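Local coordinates for NAD-dependent protein deacylase 2 (Archaeoglobus fulgidus, PDB 4TWJ) that removes acetyl and other acyl groups from protein lysines using NAD, and deacetylates the archaeal chromatin protein Alba, which strengthens its DNA binding, at residues I5-A9 with K241-V246. Numbering follows the deposited sequence.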
loop_
_atom_site.group_PDB
_atom_site.type_symbol
_atom_site.label_atom_id
_atom_site.label_comp_id
_atom_site.label_asym_id
_atom_site.label_seq_id
_atom_site.Cartn_x
_atom_site.Cartn_y
_atom_site.Cartn_z
ATOM N N ILE A 5 -12.574 18.208 -0.316
ATOM C CA ILE A 5 -12.401 17.529 -1.604
ATOM C C ILE A 5 -11.924 18.523 -2.668
ATOM O O ILE A 5 -11.000 18.228 -3.425
ATOM C CB ILE A 5 -13.701 16.810 -2.050
ATOM C CG1 ILE A 5 -13.895 15.529 -1.232
ATOM C CG2 ILE A 5 -13.671 16.473 -3.539
ATOM C CD1 ILE A 5 -15.299 14.960 -1.282
ATOM N N ARG A 6 -12.545 19.700 -2.713
ATOM C CA ARG A 6 -12.144 20.739 -3.664
ATOM C C ARG A 6 -10.728 21.254 -3.399
ATOM O O ARG A 6 -9.986 21.532 -4.343
ATOM C CB ARG A 6 -13.140 21.905 -3.663
ATOM C CG ARG A 6 -14.457 21.588 -4.352
ATOM C CD ARG A 6 -15.248 22.849 -4.661
ATOM N NE ARG A 6 -15.585 23.584 -3.444
ATOM C CZ ARG A 6 -16.606 23.303 -2.634
ATOM N NH1 ARG A 6 -16.805 24.046 -1.548
ATOM N NH2 ARG A 6 -17.431 22.290 -2.891
ATOM N N LYS A 7 -10.365 21.387 -2.124
ATOM C CA LYS A 7 -9.017 21.805 -1.741
ATOM C C LYS A 7 -7.984 20.776 -2.189
ATOM O O LYS A 7 -6.938 21.137 -2.726
ATOM C CB LYS A 7 -8.917 22.006 -0.228
ATOM N N ALA A 8 -8.283 19.498 -1.974
ATOM C CA ALA A 8 -7.399 18.424 -2.433
ATOM C C ALA A 8 -7.252 18.449 -3.955
ATOM O O ALA A 8 -6.151 18.296 -4.474
ATOM C CB ALA A 8 -7.915 17.070 -1.973
ATOM N N ALA A 9 -8.368 18.645 -4.659
ATOM C CA ALA A 9 -8.368 18.709 -6.120
ATOM C C ALA A 9 -7.527 19.877 -6.639
ATOM O O ALA A 9 -6.772 19.724 -7.604
ATOM C CB ALA A 9 -9.793 18.812 -6.644
ATOM N N LYS A 241 -14.528 11.476 -6.523
ATOM C CA LYS A 241 -14.977 12.870 -6.453
ATOM C C LYS A 241 -13.815 13.844 -6.624
ATOM O O LYS A 241 -13.964 14.878 -7.279
ATOM C CB LYS A 241 -15.709 13.154 -5.144
ATOM C CG LYS A 241 -17.056 12.462 -5.046
ATOM C CD LYS A 241 -17.738 12.752 -3.722
ATOM C CE LYS A 241 -18.886 11.785 -3.480
ATOM N NZ LYS A 241 -19.912 11.846 -4.557
ATOM N N ILE A 242 -12.668 13.512 -6.032
ATOM C CA ILE A 242 -11.457 14.307 -6.224
ATOM C C ILE A 242 -11.061 14.333 -7.704
ATOM O O ILE A 242 -10.788 15.403 -8.250
ATOM C CB ILE A 242 -10.275 13.801 -5.360
ATOM C CG1 ILE A 242 -10.569 14.033 -3.876
ATOM C CG2 ILE A 242 -8.989 14.521 -5.745
ATOM C CD1 ILE A 242 -9.551 13.417 -2.938
ATOM N N VAL A 243 -11.051 13.170 -8.349
ATOM C CA VAL A 243 -10.680 13.077 -9.766
ATOM C C VAL A 243 -11.617 13.928 -10.630
ATOM O O VAL A 243 -11.160 14.684 -11.491
ATOM C CB VAL A 243 -10.679 11.617 -10.276
ATOM C CG1 VAL A 243 -10.493 11.566 -11.790
ATOM C CG2 VAL A 243 -9.583 10.813 -9.589
ATOM N N GLU A 244 -12.921 13.816 -10.393
ATOM C CA GLU A 244 -13.895 14.596 -11.163
ATOM C C GLU A 244 -13.651 16.100 -11.007
ATOM O O GLU A 244 -13.717 16.844 -11.987
ATOM C CB GLU A 244 -15.332 14.228 -10.769
ATOM C CG GLU A 244 -15.737 12.806 -11.143
ATOM C CD GLU A 244 -15.584 12.499 -12.627
ATOM O OE1 GLU A 244 -16.518 12.809 -13.398
ATOM O OE2 GLU A 244 -14.535 11.938 -13.023
ATOM N N GLU A 245 -13.339 16.538 -9.789
ATOM C CA GLU A 245 -13.052 17.950 -9.527
ATOM C C GLU A 245 -11.757 18.397 -10.206
ATOM O O GLU A 245 -11.692 19.491 -10.769
ATOM C CB GLU A 245 -12.982 18.210 -8.020
ATOM C CG GLU A 245 -12.807 19.667 -7.618
ATOM C CD GLU A 245 -14.017 20.542 -7.909
ATOM O OE1 GLU A 245 -15.094 20.020 -8.273
ATOM O OE2 GLU A 245 -13.888 21.774 -7.759
ATOM N N VAL A 246 -10.735 17.551 -10.160
ATOM C CA VAL A 246 -9.476 17.836 -10.851
ATOM C C VAL A 246 -9.725 18.002 -12.353
ATOM O O VAL A 246 -9.204 18.928 -12.970
ATOM C CB VAL A 246 -8.431 16.725 -10.613
ATOM C CG1 VAL A 246 -7.199 16.937 -11.482
ATOM C CG2 VAL A 246 -8.031 16.668 -9.143
HETATM O O HOH W 1 -11.549 22.696 -6.571
#
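Two helices on the Rossmann-fold domain of this sirtuin, 2-14 near the N-terminus and 235-249 near the C-terminus, pack together here. Their local axes cross at -57° and approach to 8.6 Å. The small side chain of Ala-9 sits where the backbones come closest, CA to CA of Val-246 at 4.9 Å, consistent with the tight approach. Its CB points toward the other helix and meets CG2 of Val-246 at 3.7 Å. CG2 of Ile-5 lies 4.0 Å from CG1 of Ile-242. CD1 of Ile-242 reaches CB of Ala-8 at 4.1 Å, and the Ile-242 side chain also touches Ile-231 of strand 229-232. Longer, polar side chains flank this apolar layer. CD of Lys-241 packs 4.1 Å from CD1 of Ile-5 before the amine leads away. With chi1 t and chi2 p, Glu-245 lays CG 3.3 Å from CB of Ala-9 and brings OE2 to 3.5 Å from CG of Arg-6. No direct hydrogen bond joins the segments; instead the oxygen of one water lies 3.0 Å from Arg-6 O and 2.8 Å from Glu-245 OE2, donating to both.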